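Local coordinates for protein fructose-bisphosphate aldolase class I (Thermoproteus tenax, PDB 1W8S) that is a class I aldolase of the DeoC/LacD family, built as a TIM barrel with 1,6-di-O-phosphono-beta-D-fructofuranose bound in its pocket, at residues Ala22-Gly30 / Leu77-Leu85; Val199-Glu210 / Leu226-Arg237. The protein carries 2 engineered substitutions. All coordinates share one frame; numbering follows the deposited sequence.

Contact 1: residues Ala22-Gly30 / Leu77-Leu85; sequences AYDHGIEHG and LKLNGKTTL. With FBP (1,6-di-O-phosphono-beta-D-fructofuranose), chain O.
Glu28 lays its carboxylate against the backbone of Gly81 and Lys82, in the tightly packed part of the contact. Its OE2 accepts the Lys82 N-H (N to OE2 3.3 Å, 160° at the hydrogen), which arrives from above the carboxylate plane, 52° out of it. The CB of Glu28 starts off away from residues 77-85, and a bend at chi2 (-68°) folds the carboxylate back over them. Nearer the backbone, Glu28 CA makes a CH...O contact of 3.2 Å with Lys82 O, and Ile27 CD1 lies against Gly81. OE2 also forms a salt bridge with Lys78 NZ at 3.5 Å, to which Asp24 OD2 adds a long one of 3.9 Å. Asn80 O takes a further hydrogen bond from the ammonium, which faces both carboxylates. Tyr163 of the second subunit hydrogen-bonds Ile27 O and Thr84 N, covering the contact near Thr83.

The other end is more exposed and bridged by water, its one close touch being the Thr84 methyl CG2 on Glu28 O at 3.1 Å. Lys82 crosses Glu28 at about a right angle, and its NZ curls back to Thr83 O and to a water beside Glu28 O and OE1. Thr84 CG2 also lies at the imidazole edge of His29, while a second water joins Thr84 OG1 to His29 O.

Toward the bound FBP, Asp24 OD1 accepts from the O3 hydroxyl at 2.7 Å and His29 NE2 donates to O5P at 2.8 Å; Asp33 hydrogen-bonds the other ring nitrogen, ND1. Such polar side chains at the C-terminal ends of the strands are characteristic of the ligand-binding mouth of a TIM barrel.

Contact 2: residues Val199-Glu210 / Leu226-Arg237; sequences VLMSGGPKTKTE and LGIAVGRNVWQR. With FBP (1,6-di-O-phosphono-beta-D-fructofuranose), chain O.
Met201 and Ile228 pair in register at the middle of two parallel strands, 199-202 and 227-230, whose directions diverge by 40°. Backbone bonds run from Met201 N to Gly227 O (2.9 Å), from Ala229 N to Met201 O (2.7 Å) and from Gly203 N to Ala229 O.

Apolar contacts flank them. Met201 and Ile228 lie side by side on one face, SD to CG2 4.0 Å; on the other face Leu200 CD2 meets Leu226 CD2 and the glycine backbone at 227.

Amide and guanidinium bonds fasten the following loop to helix 232-235. Asn233 reads it with both ends of its amide: OD1 takes Thr207 N at 2.9 Å, and ND2 gives to Pro205 O from well above that carbonyl plane. Arg237 grips Asn233 side-on, NE to the main-chain O and NH2 to OD1. Its guanidinium is sandwiched between methylenes, Lys206 CG over one face and Glu210 CG over the other.

Phosphate binding occupies the turns past both strands. Gly204 N, Gly231 N and Arg232 N donate to the P1 phosphate of FBP, and Ser202 OG is bonded to the sugar O2. A bend at chi3 (-85°) brings Arg232 NE to O1P (2.9 Å) and NH2 to O3P (2.8 Å), and NH2 also donates to O4P of the second phosphate at 3.2 Å. Pro205 N covers one face of that guanidinium.

Main-chain N-H groups, two of them at a helix start, together with one arginine spanning two phosphates, are consistent with a site that takes a ligand with phosphates at both ends, the helix start probably adding a favourable dipole at P1.

In the fold
Both contacts are largely buried and belong to one barrel sheet, meeting around FBP. Strand 18-22, which leads into residues 22-30, pairs with strand 227-230 of contact 2, so Ala22 N lies next to Val230 O. Trp235 packs against His25, and Arg232 against His29. Contact 1 has no pairing between its two segments: a short helix sits on a strand end through carboxylates and an ammonium, and a neighbouring subunit covers part of it. Contact 2 is a strand pair within a beta-alpha-beta unit, untouched by other chains, and passes from apolar sheet to a partly exposed loop. The first supplies acidic and imidazole side chains to the ligand, the second mainly backbone N-H groups and Arg232.

Contact 1: residues Ala22-Gly30 / Leu77-Leu85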
# COMPACT_ATOMS: atom_id res chain seq x y z
N ALA E 22 -27.05 11.47 -15.52
CA ALA E 22 -25.72 10.95 -15.26
C ALA E 22 -24.79 11.41 -16.37
O ALA E 22 -25.11 11.26 -17.53
CB ALA E 22 -25.77 9.44 -15.20
N TYR E 23 -23.63 11.92 -16.01
CA TYR E 23 -22.70 12.45 -16.96
C TYR E 23 -21.24 12.25 -16.53
O TYR E 23 -20.41 13.13 -16.74
CB TYR E 23 -22.97 13.91 -17.19
CG TYR E 23 -22.29 14.51 -18.37
CD1 TYR E 23 -22.52 14.03 -19.64
CD2 TYR E 23 -21.45 15.62 -18.22
CE1 TYR E 23 -21.94 14.62 -20.77
CE2 TYR E 23 -20.86 16.23 -19.34
CZ TYR E 23 -21.11 15.72 -20.61
OH TYR E 23 -20.56 16.29 -21.72
N ASP E 24 -20.95 11.09 -15.95
CA ASP E 24 -19.56 10.68 -15.70
C ASP E 24 -18.95 9.91 -16.86
O ASP E 24 -17.82 9.45 -16.77
CB ASP E 24 -19.39 9.87 -14.39
CG ASP E 24 -20.31 8.65 -14.31
OD1 ASP E 24 -21.41 8.68 -14.93
OD2 ASP E 24 -20.04 7.63 -13.64
N HIS E 25 -19.67 9.83 -17.97
CA HIS E 25 -19.30 8.92 -19.04
C HIS E 25 -17.98 9.30 -19.70
O HIS E 25 -17.27 8.45 -20.22
CB HIS E 25 -20.42 8.87 -20.07
CG HIS E 25 -21.73 8.40 -19.51
ND1 HIS E 25 -22.37 9.05 -18.48
CD2 HIS E 25 -22.53 7.36 -19.86
CE1 HIS E 25 -23.50 8.42 -18.20
NE2 HIS E 25 -23.62 7.40 -19.03
N GLY E 26 -17.62 10.58 -19.68
CA GLY E 26 -16.38 11.02 -20.30
C GLY E 26 -15.14 10.28 -19.80
O GLY E 26 -14.20 10.10 -20.54
N ILE E 27 -15.14 9.89 -18.53
CA ILE E 27 -14.05 9.09 -17.99
C ILE E 27 -14.37 7.59 -18.07
O ILE E 27 -13.57 6.84 -18.58
CB ILE E 27 -13.61 9.56 -16.56
CG1 ILE E 27 -12.29 8.83 -16.17
CG2 ILE E 27 -14.64 9.25 -15.56
CD1 ILE E 27 -11.61 9.30 -14.91
N GLU E 28 -15.57 7.18 -17.68
CA GLU E 28 -15.92 5.74 -17.64
C GLU E 28 -15.88 5.08 -19.00
O GLU E 28 -15.40 3.94 -19.15
CB GLU E 28 -17.31 5.54 -16.99
CG GLU E 28 -17.36 5.90 -15.50
CD GLU E 28 -16.57 4.97 -14.61
OE1 GLU E 28 -16.38 3.79 -14.95
OE2 GLU E 28 -16.11 5.45 -13.54
N HIS E 29 -16.39 5.78 -20.02
CA HIS E 29 -16.45 5.23 -21.39
C HIS E 29 -15.67 6.03 -22.42
O HIS E 29 -15.36 5.54 -23.49
CB HIS E 29 -17.90 5.20 -21.88
CG HIS E 29 -18.81 4.41 -21.00
ND1 HIS E 29 -20.16 4.67 -20.91
CD2 HIS E 29 -18.56 3.37 -20.18
CE1 HIS E 29 -20.71 3.82 -20.05
NE2 HIS E 29 -19.76 3.03 -19.59
N GLY E 30 -15.42 7.29 -22.14
CA GLY E 30 -14.73 8.12 -23.08
C GLY E 30 -15.72 8.74 -24.04
O GLY E 30 -16.92 8.41 -24.00
N LEU E 77 -21.51 14.69 -6.89
CA LEU E 77 -20.10 14.60 -7.30
C LEU E 77 -19.65 13.14 -7.22
O LEU E 77 -19.60 12.52 -6.14
CB LEU E 77 -19.25 15.50 -6.44
CG LEU E 77 -17.87 15.97 -6.86
CD1 LEU E 77 -17.05 14.88 -7.44
CD2 LEU E 77 -18.03 17.07 -7.87
N LYS E 78 -19.42 12.56 -8.39
CA LYS E 78 -18.91 11.21 -8.56
C LYS E 78 -17.43 11.21 -8.23
O LYS E 78 -16.64 11.82 -8.95
CB LYS E 78 -19.09 10.81 -10.03
CG LYS E 78 -18.58 9.42 -10.39
CD LYS E 78 -19.09 8.41 -9.46
CE LYS E 78 -18.81 6.97 -9.94
NZ LYS E 78 -17.59 6.83 -10.70
N LEU E 79 -17.07 10.59 -7.11
CA LEU E 79 -15.73 10.77 -6.53
C LEU E 79 -14.66 9.90 -7.17
O LEU E 79 -13.50 10.32 -7.22
CB LEU E 79 -15.70 10.50 -5.01
CG LEU E 79 -16.60 11.39 -4.17
CD1 LEU E 79 -16.78 10.75 -2.82
CD2 LEU E 79 -15.99 12.75 -4.03
N ASN E 80 -15.01 8.71 -7.62
CA ASN E 80 -14.02 7.81 -8.20
C ASN E 80 -14.21 7.76 -9.70
O ASN E 80 -15.00 8.50 -10.24
CB ASN E 80 -13.93 6.42 -7.53
CG ASN E 80 -15.25 5.65 -7.45
OD1 ASN E 80 -16.33 6.18 -7.71
ND2 ASN E 80 -15.15 4.39 -7.01
N GLY E 81 -13.45 6.93 -10.38
CA GLY E 81 -13.61 6.79 -11.81
C GLY E 81 -12.50 5.97 -12.40
O GLY E 81 -11.36 5.99 -11.90
N LYS E 82 -12.86 5.17 -13.39
CA LYS E 82 -11.93 4.33 -14.14
C LYS E 82 -12.30 4.40 -15.61
O LYS E 82 -13.35 4.91 -15.95
CB LYS E 82 -11.96 2.88 -13.66
CG LYS E 82 -13.29 2.12 -13.93
CD LYS E 82 -13.14 0.60 -13.85
CE LYS E 82 -12.67 -0.02 -15.14
NZ LYS E 82 -13.70 -0.01 -16.27
N THR E 83 -11.46 3.83 -16.47
CA THR E 83 -11.68 3.82 -17.91
C THR E 83 -11.96 2.43 -18.39
O THR E 83 -11.62 1.44 -17.72
CB THR E 83 -10.43 4.35 -18.67
OG1 THR E 83 -9.38 3.39 -18.58
CG2 THR E 83 -9.87 5.59 -18.02
N THR E 84 -12.56 2.34 -19.57
CA THR E 84 -12.72 1.04 -20.23
C THR E 84 -11.45 0.56 -20.88
O THR E 84 -11.40 -0.57 -21.33
CB THR E 84 -13.81 1.07 -21.31
OG1 THR E 84 -13.54 2.17 -22.18
CG2 THR E 84 -15.13 1.34 -20.74
N LEU E 85 -10.43 1.44 -21.01
CA LEU E 85 -9.14 1.01 -21.54
C LEU E 85 -8.43 0.03 -20.60
O LEU E 85 -7.61 -0.77 -21.05
CB LEU E 85 -8.24 2.23 -21.79
CG LEU E 85 -8.78 3.22 -22.81
CD1 LEU E 85 -7.93 4.51 -22.84
CD2 LEU E 85 -8.82 2.62 -24.18
P1 FBP O . -26.31 5.35 -18.29
O1P FBP O . -25.75 5.93 -19.53
O2P FBP O . -27.84 5.55 -18.09
O3P FBP O . -26.04 3.85 -18.15
O1 FBP O . -25.59 6.10 -17.08
C1 FBP O . -25.80 5.70 -15.75
C2 FBP O . -24.50 5.08 -15.20
O2 FBP O . -24.72 4.59 -13.86
C3 FBP O . -23.30 6.03 -15.20
O3 FBP O . -23.28 6.97 -14.14
C4 FBP O . -22.15 5.03 -15.16
O4 FBP O . -20.91 5.52 -15.64
C5 FBP O . -22.66 3.94 -16.08
O5 FBP O . -24.09 3.95 -15.98
C6 FBP O . -22.09 2.58 -15.67
O6 FBP O . -22.66 1.58 -16.48
P2 FBP O . -21.74 0.57 -17.35
O4P FBP O . -22.48 0.32 -18.65
O5P FBP O . -20.35 1.18 -17.53
O6P FBP O . -21.68 -0.81 -16.69
O HOH W 1 -16.02 3.81 -11.46
O HOH W 2 -15.11 2.25 -16.99
O HOH W 3 -15.59 2.94 -24.03

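Contact 2: residues Val199-Glu210 / Leu226-Arg237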
# COMPACT_ATOMS: atom_id res chain seq x y z
N VAL E 199 -33.55 3.22 -4.15
CA VAL E 199 -32.89 2.60 -5.28
C VAL E 199 -33.18 3.39 -6.54
O VAL E 199 -34.33 3.71 -6.84
CB VAL E 199 -33.42 1.14 -5.51
CG1 VAL E 199 -32.94 0.58 -6.86
CG2 VAL E 199 -32.95 0.23 -4.41
N LEU E 200 -32.11 3.69 -7.26
CA LEU E 200 -32.10 4.31 -8.57
C LEU E 200 -31.62 3.31 -9.59
O LEU E 200 -30.60 2.65 -9.41
CB LEU E 200 -31.15 5.50 -8.57
CG LEU E 200 -31.54 6.71 -7.72
CD1 LEU E 200 -30.39 7.72 -7.69
CD2 LEU E 200 -32.83 7.37 -8.24
N MET E 201 -32.35 3.19 -10.68
CA MET E 201 -31.98 2.30 -11.76
C MET E 201 -30.98 3.03 -12.64
O MET E 201 -31.21 4.16 -13.05
CB MET E 201 -33.23 1.96 -12.60
CG MET E 201 -32.95 1.25 -13.95
SD MET E 201 -33.61 2.18 -15.38
CE MET E 201 -33.30 1.01 -16.68
N SER E 202 -29.86 2.36 -12.92
CA SER E 202 -28.89 2.84 -13.89
C SER E 202 -29.46 2.63 -15.29
O SER E 202 -29.88 1.53 -15.62
CB SER E 202 -27.61 2.01 -13.74
OG SER E 202 -26.54 2.68 -14.37
N GLY E 203 -29.48 3.68 -16.11
CA GLY E 203 -30.13 3.61 -17.41
C GLY E 203 -29.65 2.52 -18.36
O GLY E 203 -30.49 1.83 -18.98
N GLY E 204 -28.34 2.37 -18.49
CA GLY E 204 -27.72 1.41 -19.40
C GLY E 204 -27.55 1.93 -20.83
O GLY E 204 -27.93 3.08 -21.13
N PRO E 205 -27.01 1.09 -21.72
CA PRO E 205 -26.88 1.43 -23.14
C PRO E 205 -28.18 1.88 -23.75
O PRO E 205 -29.24 1.39 -23.33
CB PRO E 205 -26.43 0.11 -23.80
CG PRO E 205 -25.73 -0.60 -22.75
CD PRO E 205 -26.50 -0.27 -21.45
N LYS E 206 -28.10 2.78 -24.73
CA LYS E 206 -29.24 3.29 -25.46
C LYS E 206 -30.02 2.10 -26.00
O LYS E 206 -29.45 1.23 -26.65
CB LYS E 206 -28.77 4.19 -26.61
CG LYS E 206 -29.87 5.04 -27.28
CD LYS E 206 -29.62 5.23 -28.79
CE LYS E 206 -28.68 6.38 -29.11
NZ LYS E 206 -28.85 6.90 -30.52
N THR E 207 -31.32 2.06 -25.72
CA THR E 207 -32.16 0.95 -26.16
C THR E 207 -32.46 1.15 -27.63
O THR E 207 -32.26 2.23 -28.17
CB THR E 207 -33.48 0.89 -25.37
OG1 THR E 207 -34.14 2.17 -25.43
CG2 THR E 207 -33.23 0.68 -23.90
N LYS E 208 -32.96 0.10 -28.27
CA LYS E 208 -33.28 0.13 -29.69
C LYS E 208 -34.39 1.12 -30.01
O LYS E 208 -34.32 1.84 -31.01
CB LYS E 208 -33.67 -1.27 -30.14
CG LYS E 208 -32.56 -2.30 -29.98
CD LYS E 208 -33.04 -3.64 -29.38
CE LYS E 208 -32.78 -4.80 -30.35
NZ LYS E 208 -31.32 -5.06 -30.55
N THR E 209 -35.42 1.16 -29.17
CA THR E 209 -36.48 2.15 -29.31
C THR E 209 -36.67 2.88 -28.00
O THR E 209 -36.36 2.37 -26.93
CB THR E 209 -37.81 1.50 -29.69
OG1 THR E 209 -38.24 0.65 -28.63
CG2 THR E 209 -37.66 0.59 -30.91
N GLU E 210 -37.25 4.08 -28.09
CA GLU E 210 -37.60 4.84 -26.90
C GLU E 210 -38.60 4.05 -26.07
O GLU E 210 -38.54 4.09 -24.85
CB GLU E 210 -38.15 6.22 -27.29
CG GLU E 210 -37.02 7.10 -27.81
CD GLU E 210 -37.44 8.50 -28.19
OE1 GLU E 210 -38.65 8.79 -28.25
OE2 GLU E 210 -36.51 9.30 -28.43
N LEU E 226 -37.01 4.24 -6.40
CA LEU E 226 -37.15 5.68 -6.30
C LEU E 226 -37.17 6.36 -7.66
O LEU E 226 -37.75 7.42 -7.81
CB LEU E 226 -36.01 6.28 -5.46
CG LEU E 226 -36.07 7.79 -5.26
CD1 LEU E 226 -37.28 8.21 -4.42
CD2 LEU E 226 -34.81 8.28 -4.65
N GLY E 227 -36.52 5.76 -8.64
CA GLY E 227 -36.40 6.38 -9.95
C GLY E 227 -35.17 5.92 -10.73
O GLY E 227 -34.76 4.77 -10.61
N ILE E 228 -34.61 6.83 -11.52
CA ILE E 228 -33.59 6.43 -12.47
C ILE E 228 -32.42 7.41 -12.45
O ILE E 228 -32.60 8.58 -12.15
CB ILE E 228 -34.20 6.30 -13.88
CG1 ILE E 228 -34.57 7.67 -14.47
CG2 ILE E 228 -35.45 5.43 -13.84
CD1 ILE E 228 -35.17 7.59 -15.86
N ALA E 229 -31.23 6.88 -12.74
CA ALA E 229 -30.05 7.67 -12.98
C ALA E 229 -29.68 7.33 -14.42
O ALA E 229 -29.25 6.22 -14.68
CB ALA E 229 -28.94 7.31 -12.00
N VAL E 230 -29.94 8.25 -15.34
CA VAL E 230 -29.94 7.96 -16.77
C VAL E 230 -28.99 8.94 -17.47
O VAL E 230 -28.98 10.13 -17.20
CB VAL E 230 -31.39 8.09 -17.36
CG1 VAL E 230 -31.99 9.48 -17.11
CG2 VAL E 230 -31.46 7.73 -18.84
N GLY E 231 -28.18 8.40 -18.39
CA GLY E 231 -27.28 9.19 -19.20
C GLY E 231 -27.57 8.95 -20.67
O GLY E 231 -28.27 9.74 -21.29
N ARG E 232 -27.08 7.84 -21.21
CA ARG E 232 -27.14 7.60 -22.65
C ARG E 232 -28.54 7.62 -23.22
O ARG E 232 -28.78 8.18 -24.29
CB ARG E 232 -26.45 6.28 -23.00
CG ARG E 232 -24.93 6.30 -22.73
CD ARG E 232 -24.30 4.93 -22.80
NE ARG E 232 -24.46 4.29 -21.50
CZ ARG E 232 -24.00 3.12 -21.18
NH1 ARG E 232 -23.31 2.42 -22.06
NH2 ARG E 232 -24.22 2.65 -19.97
N ASN E 233 -29.50 7.01 -22.51
CA ASN E 233 -30.87 6.95 -23.04
C ASN E 233 -31.58 8.30 -23.08
O ASN E 233 -32.66 8.42 -23.65
CB ASN E 233 -31.71 5.93 -22.27
CG ASN E 233 -31.57 4.55 -22.82
OD1 ASN E 233 -32.05 4.26 -23.92
ND2 ASN E 233 -30.83 3.70 -22.11
N VAL E 234 -30.98 9.33 -22.48
CA VAL E 234 -31.38 10.70 -22.72
C VAL E 234 -30.41 11.39 -23.70
O VAL E 234 -30.81 11.73 -24.80
CB VAL E 234 -31.55 11.50 -21.39
CG1 VAL E 234 -31.81 12.98 -21.66
CG2 VAL E 234 -32.72 10.92 -20.60
N TRP E 235 -29.15 11.60 -23.33
CA TRP E 235 -28.30 12.49 -24.14
C TRP E 235 -27.63 11.89 -25.37
O TRP E 235 -27.07 12.64 -26.17
CB TRP E 235 -27.31 13.30 -23.30
CG TRP E 235 -26.50 12.53 -22.36
CD1 TRP E 235 -26.59 12.54 -21.01
CD2 TRP E 235 -25.43 11.65 -22.69
NE1 TRP E 235 -25.64 11.70 -20.46
CE2 TRP E 235 -24.91 11.15 -21.47
CE3 TRP E 235 -24.86 11.21 -23.88
CZ2 TRP E 235 -23.89 10.23 -21.43
CZ3 TRP E 235 -23.80 10.32 -23.82
CH2 TRP E 235 -23.35 9.83 -22.62
N GLN E 236 -27.71 10.58 -25.56
CA GLN E 236 -27.32 10.00 -26.86
C GLN E 236 -28.43 10.11 -27.91
O GLN E 236 -28.22 9.69 -29.05
CB GLN E 236 -26.90 8.53 -26.76
CG GLN E 236 -25.49 8.30 -26.28
CD GLN E 236 -24.98 6.87 -26.56
OE1 GLN E 236 -25.66 5.89 -26.27
NE2 GLN E 236 -23.77 6.78 -27.10
N ARG E 237 -29.60 10.63 -27.53
CA ARG E 237 -30.70 10.87 -28.47
C ARG E 237 -30.68 12.29 -29.02
O ARG E 237 -30.49 13.24 -28.29
CB ARG E 237 -32.04 10.60 -27.81
CG ARG E 237 -32.13 9.23 -27.23
CD ARG E 237 -33.46 8.90 -26.61
NE ARG E 237 -33.49 7.52 -26.11
CZ ARG E 237 -33.52 6.45 -26.88
NH1 ARG E 237 -33.55 6.58 -28.19
NH2 ARG E 237 -33.52 5.23 -26.34
P1 FBP O . -26.31 5.35 -18.29
O1P FBP O . -25.75 5.93 -19.53
O2P FBP O . -27.84 5.55 -18.09
O3P FBP O . -26.04 3.85 -18.15
O1 FBP O . -25.59 6.10 -17.08
C1 FBP O . -25.80 5.70 -15.75
C2 FBP O . -24.50 5.08 -15.20
O2 FBP O . -24.72 4.59 -13.86
C3 FBP O . -23.30 6.03 -15.20
O3 FBP O . -23.28 6.97 -14.14
C4 FBP O . -22.15 5.03 -15.16
O4 FBP O . -20.91 5.52 -15.64
C5 FBP O . -22.66 3.94 -16.08
O5 FBP O . -24.09 3.95 -15.98
C6 FBP O . -22.09 2.58 -15.67
O6 FBP O . -22.66 1.58 -16.48
P2 FBP O . -21.74 0.57 -17.35
O4P FBP O . -22.48 0.32 -18.65
O5P FBP O . -20.35 1.18 -17.53
O6P FBP O . -21.68 -0.81 -16.69
O HOH W 4 -29.07 5.33 -20.21
O HOH W 5 -25.45 3.37 -25.81